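Local coordinates for protein purine nucleoside phosphorylase (Schistosoma mansoni, PDB 5KO5) that probably catalyses the reversible phosphorolysis of purine nucleosides such as inosine and guanosine to the free base and ribose 1-phosphate, and here holds cytosine in its ligand pocket, at residues S23-I32 with L72-M83. Sequence-based numbering, arbitrary orientation.
Sequences SNVLPDIGII and LGSVGGRKIVAM
Bent at chi2 (-61°) and again at chi3, the chain of Arg78 folds back so that its guanidinium reaches Asp28, while Ile29, with CG1 beside its own backbone N and running on extended (chi2 154°), lays CD1 over one guanidinium face. Asp28 OD2 lies in the guanidinium plane, whereas Arg78 NH2 meets it at 3.2 Å from the anti side, 34° out of the carboxylate plane, in a salt bridge. A water reinforces the pair, donating to Asp28 OD2 and accepting from Arg78 NE and Lys79 N. Strands 29-32 and 78-83 run parallel in the central sheet of the phosphorylase fold, and strand 72-75 turns back into 78-83 through a type I' turn whose positive phi angles suit Gly76 and Gly77. Val81 N donates to Ile29 O (2.9 Å), and Val81 O accepts from Ile31 N. On the face shared with Ile29 and Ile80, Ile31 CG1 presses on Ala82 CB at 3.4 Å; even alanine's single methyl has little slack beside the branched chain. Across the sheet, compact Pro27 sets CG against Val81 CG1 (3.7 Å), backed by Leu108, whereas Lys79 extends past Leu26 O, its CD 3.4 Å away, to a water shared with Leu26 N.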
loop_
_atom_site.group_PDB
_atom_site.type_symbol
_atom_site.label_atom_id
_atom_site.label_comp_id
_atom_site.label_asym_id
_atom_site.label_seq_id
_atom_site.Cartn_x
_atom_site.Cartn_y
_atom_site.Cartn_z
ATOM N N SER A 23 37.169 2.396 -13.053
ATOM C CA SER A 23 37.318 3.560 -12.184
ATOM C C SER A 23 38.633 3.592 -11.420
ATOM O O SER A 23 39.185 4.675 -11.199
ATOM C CB SER A 23 36.159 3.641 -11.187
ATOM O OG SER A 23 36.338 2.728 -10.118
ATOM N N ASN A 24 39.142 2.436 -10.999
ATOM C CA ASN A 24 40.331 2.346 -10.150
ATOM C C ASN A 24 40.146 3.036 -8.797
ATOM O O ASN A 24 41.125 3.392 -8.136
ATOM C CB ASN A 24 41.597 2.840 -10.862
ATOM C CG ASN A 24 42.865 2.286 -10.246
ATOM O OD1 ASN A 24 42.902 1.133 -9.813
ATOM N ND2 ASN A 24 43.908 3.107 -10.192
ATOM N N VAL A 25 38.899 3.229 -8.371
ATOM C CA VAL A 25 38.572 3.852 -7.092
ATOM C C VAL A 25 37.856 2.823 -6.231
ATOM O O VAL A 25 36.882 2.205 -6.675
ATOM C CB VAL A 25 37.689 5.101 -7.281
ATOM C CG1 VAL A 25 37.159 5.596 -5.939
ATOM C CG2 VAL A 25 38.463 6.201 -8.000
ATOM N N LEU A 26 38.333 2.643 -5.000
ATOM C CA LEU A 26 37.673 1.772 -4.033
ATOM C C LEU A 26 36.969 2.640 -3.000
ATOM O O LEU A 26 37.606 3.112 -2.047
ATOM C CB LEU A 26 38.690 0.847 -3.358
ATOM C CG LEU A 26 39.273 -0.227 -4.285
ATOM C CD1 LEU A 26 40.265 -1.109 -3.545
ATOM C CD2 LEU A 26 38.156 -1.067 -4.896
ATOM N N PRO A 27 35.667 2.876 -3.136
ATOM C CA PRO A 27 35.002 3.871 -2.288
ATOM C C PRO A 27 34.656 3.307 -0.919
ATOM O O PRO A 27 34.304 2.133 -0.775
ATOM C CB PRO A 27 33.724 4.188 -3.073
ATOM C CG PRO A 27 33.411 2.885 -3.766
ATOM C CD PRO A 27 34.745 2.258 -4.106
ATOM N N ASP A 28 34.748 4.173 0.094
ATOM C CA ASP A 28 34.316 3.856 1.450
ATOM C C ASP A 28 32.955 4.445 1.778
ATOM O O ASP A 28 32.301 3.988 2.726
ATOM C CB ASP A 28 35.328 4.400 2.473
ATOM C CG ASP A 28 36.702 3.758 2.351
ATOM O OD1 ASP A 28 36.790 2.562 2.005
ATOM O OD2 ASP A 28 37.699 4.460 2.613
ATOM N N ILE A 29 32.522 5.446 1.019
ATOM C CA ILE A 29 31.321 6.215 1.303
ATOM C C ILE A 29 30.507 6.311 0.024
ATOM O O ILE A 29 31.060 6.509 -1.063
ATOM C CB ILE A 29 31.710 7.627 1.801
ATOM C CG1 ILE A 29 32.462 7.523 3.125
ATOM C CG2 ILE A 29 30.494 8.503 1.953
ATOM C CD1 ILE A 29 33.403 8.689 3.377
ATOM N N GLY A 30 29.195 6.153 0.149
ATOM C CA GLY A 30 28.277 6.346 -0.955
ATOM C C GLY A 30 27.428 7.574 -0.701
ATOM O O GLY A 30 27.163 7.934 0.449
ATOM N N ILE A 31 27.022 8.246 -1.776
ATOM C CA ILE A 31 26.155 9.416 -1.645
ATOM C C ILE A 31 25.027 9.355 -2.671
ATOM O O ILE A 31 25.224 8.973 -3.830
ATOM C CB ILE A 31 26.905 10.773 -1.664
ATOM C CG1 ILE A 31 27.482 11.081 -3.031
ATOM C CG2 ILE A 31 28.037 10.814 -0.634
ATOM C CD1 ILE A 31 28.133 12.461 -3.108
ATOM N N ILE A 32 23.833 9.733 -2.231
ATOM C CA ILE A 32 22.666 9.867 -3.094
ATOM C C ILE A 32 22.055 11.212 -2.746
ATOM O O ILE A 32 21.784 11.488 -1.572
ATOM C CB ILE A 32 21.661 8.721 -2.867
ATOM C CG1 ILE A 32 22.288 7.367 -3.228
ATOM C CG2 ILE A 32 20.382 8.950 -3.652
ATOM C CD1 ILE A 32 21.430 6.160 -2.850
ATOM N N LEU A 72 32.712 8.325 -9.299
ATOM C CA LEU A 72 33.644 7.913 -8.263
ATOM C C LEU A 72 34.826 8.866 -8.223
ATOM O O LEU A 72 35.268 9.379 -9.256
ATOM C CB LEU A 72 34.169 6.491 -8.506
ATOM C CG LEU A 72 33.109 5.389 -8.419
ATOM C CD1 LEU A 72 32.574 5.038 -9.797
ATOM C CD2 LEU A 72 33.668 4.166 -7.718
ATOM N N GLY A 73 35.346 9.086 -7.019
ATOM C CA GLY A 73 36.507 9.949 -6.858
ATOM C C GLY A 73 36.737 10.266 -5.400
ATOM O O GLY A 73 36.348 9.499 -4.517
ATOM N N SER A 74 37.363 11.413 -5.155
ATOM C CA SER A 74 37.751 11.810 -3.808
ATOM C C SER A 74 37.026 13.084 -3.405
ATOM O O SER A 74 36.959 14.040 -4.186
ATOM C CB SER A 74 39.265 12.025 -3.710
ATOM O OG SER A 74 39.962 10.797 -3.836
ATOM N N VAL A 75 36.488 13.090 -2.189
ATOM C CA VAL A 75 35.946 14.286 -1.556
ATOM C C VAL A 75 36.509 14.357 -0.148
ATOM O O VAL A 75 36.384 13.397 0.620
ATOM C CB VAL A 75 34.408 14.265 -1.498
ATOM C CG1 VAL A 75 33.903 15.424 -0.639
ATOM C CG2 VAL A 75 33.820 14.325 -2.895
ATOM N N GLY A 76 37.122 15.485 0.185
ATOM C CA GLY A 76 37.627 15.681 1.538
ATOM C C GLY A 76 38.585 14.607 1.997
ATOM O O GLY A 76 38.587 14.237 3.178
ATOM N N GLY A 77 39.399 14.087 1.083
ATOM C CA GLY A 77 40.357 13.057 1.417
ATOM C C GLY A 77 39.799 11.655 1.510
ATOM O O GLY A 77 40.549 10.732 1.850
ATOM N N ARG A 78 38.515 11.459 1.222
ATOM C CA ARG A 78 37.897 10.144 1.287
ATOM C C ARG A 78 37.425 9.725 -0.099
ATOM O O ARG A 78 37.041 10.560 -0.922
ATOM C CB ARG A 78 36.710 10.143 2.256
ATOM C CG ARG A 78 37.049 10.640 3.658
ATOM C CD ARG A 78 38.106 9.768 4.340
ATOM N NE ARG A 78 37.786 8.343 4.264
ATOM C CZ ARG A 78 37.037 7.687 5.148
ATOM N NH1 ARG A 78 36.511 8.321 6.189
ATOM N NH2 ARG A 78 36.809 6.391 4.987
ATOM N N LYS A 79 37.448 8.419 -0.350
ATOM C CA LYS A 79 37.024 7.876 -1.632
ATOM C C LYS A 79 35.527 7.611 -1.580
ATOM O O LYS A 79 35.034 6.975 -0.642
ATOM C CB LYS A 79 37.787 6.587 -1.931
ATOM C CG LYS A 79 39.294 6.798 -2.015
ATOM C CD LYS A 79 40.052 5.484 -2.086
ATOM C CE LYS A 79 41.560 5.719 -2.063
ATOM N NZ LYS A 79 42.329 4.444 -2.046
ATOM N N ILE A 80 34.796 8.135 -2.564
ATOM C CA ILE A 80 33.343 8.069 -2.542
ATOM C C ILE A 80 32.821 7.579 -3.886
ATOM O O ILE A 80 33.517 7.600 -4.903
ATOM C CB ILE A 80 32.688 9.419 -2.158
ATOM C CG1 ILE A 80 32.762 10.412 -3.315
ATOM C CG2 ILE A 80 33.327 10.010 -0.898
ATOM C CD1 ILE A 80 31.423 10.652 -3.960
ATOM N N VAL A 81 31.571 7.122 -3.867
ATOM C CA VAL A 81 30.820 6.792 -5.074
ATOM C C VAL A 81 29.458 7.459 -4.960
ATOM O O VAL A 81 28.796 7.351 -3.924
ATOM C CB VAL A 81 30.684 5.268 -5.283
ATOM C CG1 VAL A 81 30.134 4.573 -4.033
ATOM C CG2 VAL A 81 29.809 4.968 -6.489
ATOM N N ALA A 82 29.047 8.166 -6.010
ATOM C CA ALA A 82 27.801 8.922 -6.000
ATOM C C ALA A 82 26.870 8.425 -7.094
ATOM O O ALA A 82 27.316 8.099 -8.198
ATOM C CB ALA A 82 28.074 10.407 -6.259
ATOM N N MET A 83 25.568 8.407 -6.804
ATOM C CA MET A 83 24.564 8.208 -7.845
ATOM C C MET A 83 24.134 9.572 -8.364
ATOM O O MET A 83 23.545 10.365 -7.626
ATOM C CB MET A 83 23.362 7.430 -7.317
ATOM C CG MET A 83 23.710 6.020 -6.912
ATOM S SD MET A 83 22.277 4.987 -6.541
ATOM C CE MET A 83 21.610 4.715 -8.190
HETATM O O HOH W 1 40.953 3.587 -4.534
HETATM O O HOH W 2 38.604 6.732 1.740
#